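Local coordinates for protein polyporopepsin (Irpex lacteus, PDB 1WKR) that cleaves peptide bonds with broad specificity as a pepsin-like aspartic endopeptidase and clots milk, at residues A[32-38]-A[104-110]; A[140-146]-A[317-323]; A[192-198]-A[254-260]. All coordinates share one frame; numbering follows the deposited sequence.

Overall arrangement
The three contacts illustrate how a pepsin-like protease is assembled from separate pieces of sheet: contacts 1 and 2 adjoin at the catalytic centre, while contact 3 belongs to another part of the fold. Contact 1 carries D32, whose side chain lies about 3 Å from that of D212, and the inhibitor pepstatin binds there. Contact 2 packs directly against it, centres about 13 Å apart: V107 CB meets L143 CD2 at 3.7 Å and T33 CG2 meets Y320 CE2 at 3.8 Å. W189 ties the two together further, bonded to V107 O and set edge-to-face with Y320. Contact 3 stands apart in the C-terminal lobe, its centre about 27 Å from that of contact 1 and about 23 Å from that of contact 2.

Contact 1. Residues A[32-38]-A[104-110]; sequences DTGSSNT and ILGVGPV
D32 and I104 meet inside a psi loop, the chain arrangement that presents the catalytic Asp-Thr-Gly of pepsin-like proteases: strand 25-32 runs parallel to strand 103-106, which pairs on its other edge with strand 39-40. L105 O accepts from D32 N, and D32 O from V107 N. The two side chains cross obliquely, the I104 branch methyl CG2 pressing on D32 CB at 3.6 Å while its terminal CD1 approaches D32 OD2 at 3.8 Å. With CG anti to the backbone nitrogen (chi1 -165°), the carboxylate lies where the following turn can grip both oxygens. G34 N reaches D32 OD1 at 2.9 Å, closing an Asx turn, and S35 OG donates to D32 OD2 at 2.6 Å; both come from above the carboxylate plane, 64° and 47° out of it. Pepstatin also hydrogen-bonds to OD1, beside the second catalytic residue, D212. Replacing D32 with an alanine would probably leave G34 N and S35 OG without their acceptors, free the serine hydroxyl to turn, and deprive D212 of its catalytic mate. T33 turns CG2 onto V107 CG2, 3.8 Å away, while its OG1 bonds to V211 O and its N to T213 OG1, the fireman's grip of the family. The backbones then pass so near that a side chain on G106 would clash with S36 C and N37 N, and one on G108 with S35 O and S36 OG, which probably accounts for glycine at both positions. S36 OG donates to P109 O at 2.7 Å, approaching from above the carbonyl plane. T38 OG1 accepts from G106 N at 2.9 Å, and a water bonded to this same hydroxyl donates to G106 O at 2.7 Å.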
loop_
_atom_site.group_PDB
_atom_site.type_symbol
_atom_site.label_atom_id
_atom_site.label_comp_id
_atom_site.label_asym_id
_atom_site.label_seq_id
_atom_site.Cartn_x
_atom_site.Cartn_y
_atom_site.Cartn_z
ATOM N N ASP A 32 -5.209 1.422 0.656
ATOM C CA ASP A 32 -4.718 0.030 0.669
ATOM C C ASP A 32 -4.907 -0.658 -0.669
ATOM O O ASP A 32 -5.992 -1.085 -1.034
ATOM C CB ASP A 32 -5.471 -0.736 1.777
ATOM C CG ASP A 32 -4.852 -2.027 2.135
ATOM O OD1 ASP A 32 -3.677 -2.294 1.705
ATOM O OD2 ASP A 32 -5.473 -2.867 2.844
ATOM N N THR A 33 -3.813 -0.846 -1.412
ATOM C CA THR A 33 -3.814 -1.702 -2.613
ATOM C C THR A 33 -3.684 -3.161 -2.252
ATOM O O THR A 33 -3.782 -3.984 -3.166
ATOM C CB THR A 33 -2.768 -1.288 -3.623
ATOM O OG1 THR A 33 -1.447 -1.428 -3.027
ATOM C CG2 THR A 33 -2.929 0.178 -4.104
ATOM N N GLY A 34 -3.532 -3.511 -0.958
ATOM C CA GLY A 34 -3.443 -4.901 -0.527
ATOM C C GLY A 34 -4.744 -5.490 -0.021
ATOM O O GLY A 34 -4.728 -6.619 0.474
ATOM N N SER A 35 -5.843 -4.749 -0.107
ATOM C CA SER A 35 -7.190 -5.267 0.236
ATOM C C SER A 35 -8.167 -4.460 -0.580
ATOM O O SER A 35 -7.804 -3.475 -1.216
ATOM C CB SER A 35 -7.501 -5.130 1.695
ATOM O OG SER A 35 -7.751 -3.792 2.089
ATOM N N SER A 36 -9.432 -4.914 -0.573
ATOM C CA SER A 36 -10.378 -4.431 -1.567
ATOM C C SER A 36 -11.714 -4.081 -1.014
ATOM O O SER A 36 -12.644 -3.769 -1.782
ATOM C CB SER A 36 -10.513 -5.480 -2.685
ATOM O OG SER A 36 -9.175 -5.758 -3.150
ATOM N N ASN A 37 -11.848 -4.058 0.315
ATOM C CA ASN A 37 -13.097 -3.648 0.968
ATOM C C ASN A 37 -12.901 -2.258 1.487
ATOM O O ASN A 37 -11.942 -1.959 2.228
ATOM C CB ASN A 37 -13.388 -4.575 2.170
ATOM C CG ASN A 37 -13.798 -5.949 1.755
ATOM O OD1 ASN A 37 -13.003 -6.733 1.200
ATOM N ND2 ASN A 37 -15.096 -6.319 1.930
ATOM N N THR A 38 -13.784 -1.334 1.073
ATOM C CA THR A 38 -13.809 0.033 1.622
ATOM C C THR A 38 -14.704 0.045 2.835
ATOM O O THR A 38 -15.862 -0.410 2.707
ATOM C CB THR A 38 -14.233 1.036 0.558
ATOM O OG1 THR A 38 -13.171 1.137 -0.405
ATOM C CG2 THR A 38 -14.462 2.426 1.145
ATOM N N ILE A 104 -10.522 1.725 5.829
ATOM C CA ILE A 104 -9.674 1.469 4.647
ATOM C C ILE A 104 -10.399 1.922 3.385
ATOM O O ILE A 104 -11.616 1.676 3.233
ATOM C CB ILE A 104 -9.265 -0.030 4.556
ATOM C CG1 ILE A 104 -8.266 -0.328 5.660
ATOM C CG2 ILE A 104 -8.734 -0.373 3.159
ATOM C CD1 ILE A 104 -7.745 -1.798 5.658
ATOM N N LEU A 105 -9.630 2.503 2.482
ATOM C CA LEU A 105 -10.041 2.688 1.079
ATOM C C LEU A 105 -9.473 1.484 0.292
ATOM O O LEU A 105 -8.252 1.391 0.134
ATOM C CB LEU A 105 -9.546 3.997 0.511
ATOM C CG LEU A 105 -10.064 4.294 -0.918
ATOM C CD1 LEU A 105 -11.515 4.708 -0.859
ATOM C CD2 LEU A 105 -9.239 5.331 -1.594
ATOM N N GLY A 106 -10.354 0.560 -0.101
ATOM C CA GLY A 106 -9.919 -0.729 -0.653
ATOM C C GLY A 106 -9.764 -0.641 -2.149
ATOM O O GLY A 106 -10.744 -0.609 -2.912
ATOM N N VAL A 107 -8.509 -0.528 -2.584
ATOM C CA VAL A 107 -8.158 -0.345 -4.024
ATOM C C VAL A 107 -7.327 -1.512 -4.562
ATOM O O VAL A 107 -6.804 -1.443 -5.676
ATOM C CB VAL A 107 -7.535 1.035 -4.291
ATOM C CG1 VAL A 107 -8.621 2.124 -4.274
ATOM C CG2 VAL A 107 -6.428 1.388 -3.280
ATOM N N GLY A 108 -7.314 -2.617 -3.823
ATOM C CA GLY A 108 -6.873 -3.916 -4.331
ATOM C C GLY A 108 -7.837 -4.400 -5.400
ATOM O O GLY A 108 -8.899 -3.799 -5.673
ATOM N N PRO A 109 -7.510 -5.512 -6.040
ATOM C CA PRO A 109 -8.395 -6.089 -7.092
ATOM C C PRO A 109 -9.651 -6.643 -6.445
ATOM O O PRO A 109 -9.652 -7.192 -5.357
ATOM C CB PRO A 109 -7.545 -7.207 -7.708
ATOM C CG PRO A 109 -6.122 -6.824 -7.310
ATOM C CD PRO A 109 -6.259 -6.295 -5.918
ATOM N N VAL A 110 -10.767 -6.536 -7.207
ATOM C CA VAL A 110 -12.076 -6.942 -6.635
ATOM C C VAL A 110 -12.094 -8.379 -6.217
ATOM O O VAL A 110 -12.905 -8.711 -5.293
ATOM C CB VAL A 110 -13.219 -6.638 -7.659
ATOM C CG1 VAL A 110 -13.098 -7.431 -8.929
ATOM C CG2 VAL A 110 -14.599 -6.769 -6.991
HETATM O O HOH W 1 -13.428 -0.362 -2.664
#

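Contact 2. Residues A[140-146]-A[317-323]; sequences TNLLAVS and YSVYDTT
L143 and Y320 form the middle of an antiparallel ladder, each giving its N-H to the other's carbonyl; V145 and S318 repeat the exchange. Beyond the strand end, N141 O takes T323 N on a lone pair at 3.0 Å, with a weak bond from T322 N, and T323 OG1 receives N141 N in return.

Apolar contacts divide between the two faces. On one, L142 CD1 lies 3.7 Å from V319 CG1, and Y317, its CG anti to the backbone N (chi1 -172°), carries its ring across to A144, CZ to CB 3.7 Å. On the other, V145 CG2 touches Y320 CE1 at 3.7 Å, obliquely to the ring.

Polar side chains and waters add further links. Y317 OH bonds to D166 N. Y320 OH donates to S318 OG at 2.8 Å; S318 OG in turn donates to a water that donates to V145 O, tying the tyrosine hydroxyl to the ladder backbone. Another water links T140 OG1 to D321 OD1, while D321 OD2 forms a salt bridge with R326. Strands 142-146 and 316-321 are neighbours in the six-stranded antiparallel sheet that joins the two lobes of pepsin-like proteases beneath the active site.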
loop_
_atom_site.group_PDB
_atom_site.type_symbol
_atom_site.label_atom_id
_atom_site.label_comp_id
_atom_site.label_asym_id
_atom_site.label_seq_id
_atom_site.Cartn_x
_atom_site.Cartn_y
_atom_site.Cartn_z
ATOM N N THR A 140 -10.519 5.274 -17.998
ATOM C CA THR A 140 -9.990 3.860 -18.035
ATOM C C THR A 140 -9.908 3.421 -16.586
ATOM O O THR A 140 -9.968 4.239 -15.659
ATOM C CB THR A 140 -8.689 3.803 -18.792
ATOM O OG1 THR A 140 -8.367 2.429 -19.038
ATOM C CG2 THR A 140 -7.526 4.497 -18.052
ATOM N N ASN A 141 -9.898 2.104 -16.398
ATOM C CA ASN A 141 -10.027 1.552 -15.049
ATOM C C ASN A 141 -8.666 1.374 -14.462
ATOM O O ASN A 141 -7.961 0.369 -14.634
ATOM C CB ASN A 141 -10.821 0.236 -15.113
ATOM C CG ASN A 141 -11.260 -0.229 -13.754
ATOM O OD1 ASN A 141 -10.784 0.267 -12.730
ATOM N ND2 ASN A 141 -12.182 -1.216 -13.730
ATOM N N LEU A 142 -8.197 2.451 -13.781
ATOM C CA LEU A 142 -6.815 2.594 -13.341
ATOM C C LEU A 142 -6.764 3.520 -12.164
ATOM O O LEU A 142 -7.500 4.488 -12.077
ATOM C CB LEU A 142 -6.055 3.109 -14.547
ATOM C CG LEU A 142 -4.587 3.532 -14.432
ATOM C CD1 LEU A 142 -3.895 3.345 -15.777
ATOM C CD2 LEU A 142 -4.466 4.958 -13.849
ATOM N N LEU A 143 -5.766 3.260 -11.289
ATOM C CA LEU A 143 -5.407 4.129 -10.176
ATOM C C LEU A 143 -3.915 4.322 -10.226
ATOM O O LEU A 143 -3.187 3.359 -10.345
ATOM C CB LEU A 143 -5.812 3.437 -8.827
ATOM C CG LEU A 143 -5.206 4.131 -7.590
ATOM C CD1 LEU A 143 -5.722 5.527 -7.355
ATOM C CD2 LEU A 143 -5.519 3.266 -6.361
ATOM N N ALA A 144 -3.419 5.547 -10.058
ATOM C CA ALA A 144 -1.979 5.830 -9.986
ATOM C C ALA A 144 -1.696 6.523 -8.695
ATOM O O ALA A 144 -2.427 7.467 -8.268
ATOM C CB ALA A 144 -1.569 6.676 -11.171
ATOM N N VAL A 145 -0.640 6.116 -7.976
ATOM C CA VAL A 145 -0.363 6.557 -6.612
ATOM C C VAL A 145 1.006 7.186 -6.549
ATOM O O VAL A 145 2.025 6.577 -6.917
ATOM C CB VAL A 145 -0.424 5.342 -5.659
ATOM C CG1 VAL A 145 0.003 5.767 -4.255
ATOM C CG2 VAL A 145 -1.787 4.732 -5.647
ATOM N N SER A 146 1.036 8.406 -5.983
ATOM C CA SER A 146 2.253 9.122 -5.632
ATOM C C SER A 146 2.427 9.177 -4.139
ATOM O O SER A 146 1.581 9.797 -3.429
ATOM C CB SER A 146 2.214 10.515 -6.212
ATOM O OG SER A 146 3.308 11.304 -5.734
ATOM N N TYR A 317 6.838 5.896 -8.282
ATOM C CA TYR A 317 5.439 6.133 -8.675
ATOM C C TYR A 317 4.839 4.795 -9.123
ATOM O O TYR A 317 5.532 4.029 -9.823
ATOM C CB TYR A 317 5.406 7.120 -9.846
ATOM C CG TYR A 317 4.030 7.599 -10.239
ATOM C CD1 TYR A 317 3.253 8.347 -9.351
ATOM C CD2 TYR A 317 3.513 7.376 -11.514
ATOM C CE1 TYR A 317 2.008 8.859 -9.702
ATOM C CE2 TYR A 317 2.289 7.935 -11.881
ATOM C CZ TYR A 317 1.572 8.641 -10.995
ATOM O OH TYR A 317 0.332 9.208 -11.370
ATOM N N SER A 318 3.598 4.517 -8.771
ATOM C CA SER A 318 3.001 3.177 -9.108
ATOM C C SER A 318 1.664 3.352 -9.752
ATOM O O SER A 318 0.869 4.224 -9.438
ATOM C CB SER A 318 2.950 2.316 -7.846
ATOM O OG SER A 318 2.247 2.916 -6.761
ATOM N N VAL A 319 1.414 2.449 -10.717
ATOM C CA VAL A 319 0.206 2.469 -11.547
ATOM C C VAL A 319 -0.470 1.086 -11.448
ATOM O O VAL A 319 0.120 0.095 -11.790
ATOM C CB VAL A 319 0.511 2.827 -13.001
ATOM C CG1 VAL A 319 -0.811 2.901 -13.794
ATOM C CG2 VAL A 319 1.301 4.159 -13.096
ATOM N N TYR A 320 -1.729 1.106 -11.017
ATOM C CA TYR A 320 -2.503 -0.101 -10.737
ATOM C C TYR A 320 -3.588 -0.135 -11.847
ATOM O O TYR A 320 -4.596 0.550 -11.762
ATOM C CB TYR A 320 -3.120 -0.047 -9.353
ATOM C CG TYR A 320 -2.054 0.138 -8.284
ATOM C CD1 TYR A 320 -1.611 1.392 -7.950
ATOM C CD2 TYR A 320 -1.449 -0.959 -7.690
ATOM C CE1 TYR A 320 -0.556 1.600 -7.068
ATOM C CE2 TYR A 320 -0.382 -0.764 -6.747
ATOM C CZ TYR A 320 0.015 0.511 -6.492
ATOM O OH TYR A 320 1.079 0.710 -5.592
ATOM N N ASP A 321 -3.276 -0.839 -12.934
ATOM C CA ASP A 321 -4.108 -0.773 -14.154
ATOM C C ASP A 321 -5.014 -1.997 -14.235
ATOM O O ASP A 321 -4.567 -3.084 -14.582
ATOM C CB ASP A 321 -3.126 -0.680 -15.340
ATOM C CG ASP A 321 -3.819 -0.493 -16.671
ATOM O OD1 ASP A 321 -5.048 -0.692 -16.768
ATOM O OD2 ASP A 321 -3.132 -0.143 -17.662
ATOM N N THR A 322 -6.255 -1.801 -13.847
ATOM C CA THR A 322 -7.243 -2.907 -13.923
ATOM C C THR A 322 -7.631 -3.258 -15.341
ATOM O O THR A 322 -7.667 -4.417 -15.702
ATOM C CB THR A 322 -8.516 -2.555 -13.115
ATOM O OG1 THR A 322 -8.119 -2.459 -11.711
ATOM C CG2 THR A 322 -9.595 -3.668 -13.265
ATOM N N THR A 323 -7.851 -2.238 -16.173
ATOM C CA THR A 323 -8.236 -2.504 -17.569
ATOM C C THR A 323 -7.254 -3.443 -18.236
ATOM O O THR A 323 -7.659 -4.392 -18.962
ATOM C CB THR A 323 -8.318 -1.175 -18.313
ATOM O OG1 THR A 323 -9.496 -0.479 -17.894
ATOM C CG2 THR A 323 -8.422 -1.377 -19.831
HETATM O O HOH W 2 -5.918 1.577 -18.196
HETATM O O HOH W 3 -10.299 -1.370 -10.629
HETATM O O HOH W 4 -1.091 9.998 -9.257
HETATM O O HOH W 5 3.635 4.826 -5.429
#

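Contact 3. Residues A[192-198]-A[254-260]; sequences NQSIRYG and QSLFFTI. Unlike the reference sequence in segment 192-198: S194 (reference Thr).
F257 O is held by two donors, R196 N at 2.9 Å and a water at 2.8 Å, within the antiparallel pairing of strands 190-197 and 256-260 in the C-terminal lobe of the pepsin fold. R196 and F257 each donate N-H to the other's carbonyl, as do S194 and T259.

The same pair stacks through its side chains. The guanidinium of R196 lies nearly flat on F257, planes 12° apart, with NH2 3.4 Å from F257 CG; the opposite face of the ring receives S255 CB. The arginine chain, extended from CG to NE, is steadied by a weak bond from NE to G198 O and by a water joining NH1 to T259 OG1.

On the buried face, I195 CG2 sits over the centre of the F258 ring, 4.3 Å from the centroid, and CD1 reaches F258 CE2. The Q193 amide comes to this ring's edge; the amide plane is turned 71° from the ring, and Q193 OE1 is hydrogen-bonded to N308 ND2. At the strand end G198 N donates to S255 O. Q254 CB makes a CH-pi contact over one face of the Y197 ring, offset toward its rim, and Q254 N bonds almost straight (176°) to Y197 OH at 2.9 Å.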
loop_
_atom_site.group_PDB
_atom_site.type_symbol
_atom_site.label_atom_id
_atom_site.label_comp_id
_atom_site.label_asym_id
_atom_site.label_seq_id
_atom_site.Cartn_x
_atom_site.Cartn_y
_atom_site.Cartn_z
ATOM N N ASN A 192 6.024 -10.311 -10.661
ATOM C CA ASN A 192 7.267 -11.010 -10.517
ATOM C C ASN A 192 8.431 -10.051 -10.433
ATOM O O ASN A 192 8.443 -9.062 -11.183
ATOM C CB ASN A 192 7.445 -11.974 -11.713
ATOM C CG ASN A 192 6.285 -12.950 -11.804
ATOM O OD1 ASN A 192 5.719 -13.087 -12.998
ATOM N ND2 ASN A 192 5.859 -13.526 -10.818
ATOM N N GLN A 193 9.399 -10.313 -9.543
ATOM C CA GLN A 193 10.598 -9.475 -9.511
ATOM C C GLN A 193 11.744 -10.294 -8.942
ATOM O O GLN A 193 11.504 -11.343 -8.316
ATOM C CB GLN A 193 10.388 -8.200 -8.648
ATOM C CG GLN A 193 10.553 -8.438 -7.167
ATOM C CD GLN A 193 10.156 -7.210 -6.336
ATOM O OE1 GLN A 193 9.758 -6.179 -6.878
ATOM N NE2 GLN A 193 10.299 -7.331 -5.021
ATOM N N SER A 194 12.964 -9.786 -9.063
ATOM C CA SER A 194 14.096 -10.244 -8.297
ATOM C C SER A 194 14.711 -9.060 -7.572
ATOM O O SER A 194 14.464 -7.909 -7.926
ATOM C CB SER A 194 15.129 -10.931 -9.190
ATOM O OG SER A 194 15.755 -9.935 -9.982
ATOM N N ILE A 195 15.540 -9.359 -6.572
ATOM C CA ILE A 195 16.225 -8.365 -5.777
ATOM C C ILE A 195 17.681 -8.764 -5.610
ATOM O O ILE A 195 17.974 -9.926 -5.231
ATOM C CB ILE A 195 15.570 -8.184 -4.358
ATOM C CG1 ILE A 195 14.036 -8.023 -4.448
ATOM C CG2 ILE A 195 16.203 -6.959 -3.665
ATOM C CD1 ILE A 195 13.403 -7.966 -3.028
ATOM N N ARG A 196 18.574 -7.835 -5.836
ATOM C CA ARG A 196 20.009 -8.019 -5.525
ATOM C C ARG A 196 20.482 -6.883 -4.692
ATOM O O ARG A 196 19.922 -5.763 -4.679
ATOM C CB ARG A 196 20.813 -8.180 -6.807
ATOM C CG ARG A 196 21.126 -7.131 -7.437
ATOM C CD ARG A 196 22.453 -7.315 -8.524
ATOM N NE ARG A 196 22.603 -5.978 -9.077
ATOM C CZ ARG A 196 21.904 -5.483 -10.007
ATOM N NH1 ARG A 196 20.918 -6.281 -10.553
ATOM N NH2 ARG A 196 21.969 -4.326 -10.524
ATOM N N TYR A 197 21.555 -7.097 -3.949
ATOM C CA TYR A 197 22.182 -6.089 -3.069
ATOM C C TYR A 197 23.537 -5.743 -3.687
ATOM O O TYR A 197 24.353 -6.631 -3.913
ATOM C CB TYR A 197 22.357 -6.673 -1.671
ATOM C CG TYR A 197 23.083 -5.749 -0.720
ATOM C CD1 TYR A 197 22.404 -4.672 -0.141
ATOM C CD2 TYR A 197 24.424 -5.926 -0.440
ATOM C CE1 TYR A 197 23.070 -3.802 0.735
ATOM C CE2 TYR A 197 25.107 -5.051 0.474
ATOM C CZ TYR A 197 24.382 -4.061 1.055
ATOM O OH TYR A 197 24.958 -3.150 1.915
ATOM N N GLY A 198 23.766 -4.477 -3.978
ATOM C CA GLY A 198 25.019 -4.077 -4.643
ATOM C C GLY A 198 25.106 -4.744 -5.985
ATOM O O GLY A 198 24.140 -5.150 -6.631
ATOM N N GLN A 254 24.865 -0.511 0.606
ATOM C CA GLN A 254 24.662 -0.418 -0.860
ATOM C C GLN A 254 23.177 -0.395 -1.205
ATOM O O GLN A 254 22.322 -0.729 -0.369
ATOM C CB GLN A 254 25.342 -1.629 -1.523
ATOM C CG GLN A 254 26.748 -2.066 -1.091
ATOM C CD GLN A 254 27.534 -1.010 -1.592
ATOM O OE1 GLN A 254 27.884 -0.836 -2.839
ATOM N NE2 GLN A 254 28.159 -0.255 -0.718
ATOM N N SER A 255 22.891 -0.025 -2.458
ATOM C CA SER A 255 21.517 -0.085 -2.963
ATOM C C SER A 255 20.997 -1.482 -3.076
ATOM O O SER A 255 21.771 -2.447 -3.293
ATOM C CB SER A 255 21.401 0.591 -4.307
ATOM O OG SER A 255 21.711 1.985 -4.161
ATOM N N LEU A 256 19.696 -1.631 -2.960
ATOM C CA LEU A 256 18.994 -2.808 -3.426
ATOM C C LEU A 256 18.476 -2.551 -4.828
ATOM O O LEU A 256 17.910 -1.469 -5.119
ATOM C CB LEU A 256 17.803 -3.148 -2.545
ATOM C CG LEU A 256 18.112 -3.711 -1.206
ATOM C CD1 LEU A 256 16.904 -3.708 -0.246
ATOM C CD2 LEU A 256 18.671 -5.154 -1.306
ATOM N N PHE A 257 18.707 -3.482 -5.722
ATOM C CA PHE A 257 18.288 -3.342 -7.124
ATOM C C PHE A 257 17.172 -4.304 -7.395
ATOM O O PHE A 257 17.395 -5.545 -7.255
ATOM C CB PHE A 257 19.477 -3.582 -8.070
ATOM C CG PHE A 257 20.600 -2.578 -7.890
ATOM C CD1 PHE A 257 20.599 -1.399 -8.599
ATOM C CD2 PHE A 257 21.680 -2.833 -7.046
ATOM C CE1 PHE A 257 21.646 -0.498 -8.487
ATOM C CE2 PHE A 257 22.716 -1.890 -6.916
ATOM C CZ PHE A 257 22.674 -0.724 -7.665
ATOM N N PHE A 258 16.017 -3.807 -7.746
ATOM C CA PHE A 258 14.814 -4.634 -8.029
ATOM C C PHE A 258 14.715 -4.708 -9.551
ATOM O O PHE A 258 14.676 -3.697 -10.253
ATOM C CB PHE A 258 13.569 -3.908 -7.502
ATOM C CG PHE A 258 13.505 -3.897 -5.983
ATOM C CD1 PHE A 258 14.360 -3.091 -5.208
ATOM C CD2 PHE A 258 12.520 -4.620 -5.316
ATOM C CE1 PHE A 258 14.263 -3.081 -3.836
ATOM C CE2 PHE A 258 12.433 -4.607 -3.950
ATOM C CZ PHE A 258 13.316 -3.832 -3.191
ATOM N N THR A 259 14.611 -5.912 -10.071
ATOM C CA THR A 259 14.396 -6.107 -11.529
ATOM C C THR A 259 12.937 -6.407 -11.721
ATOM O O THR A 259 12.434 -7.410 -11.233
ATOM C CB THR A 259 15.234 -7.221 -12.069
ATOM O OG1 THR A 259 16.640 -6.938 -11.849
ATOM C CG2 THR A 259 15.016 -7.406 -13.598
ATOM N N ILE A 260 12.263 -5.478 -12.431
ATOM C CA ILE A 260 10.786 -5.559 -12.659
ATOM C C ILE A 260 10.535 -5.145 -14.085
ATOM O O ILE A 260 10.980 -4.094 -14.551
ATOM C CB ILE A 260 10.049 -4.564 -11.724
ATOM C CG1 ILE A 260 10.351 -4.859 -10.260
ATOM C CG2 ILE A 260 8.552 -4.593 -12.036
ATOM C CD1 ILE A 260 9.855 -3.769 -9.298
HETATM O O HOH W 6 17.539 -7.525 -9.262
HETATM O O HOH W 7 18.702 -5.078 -11.755
#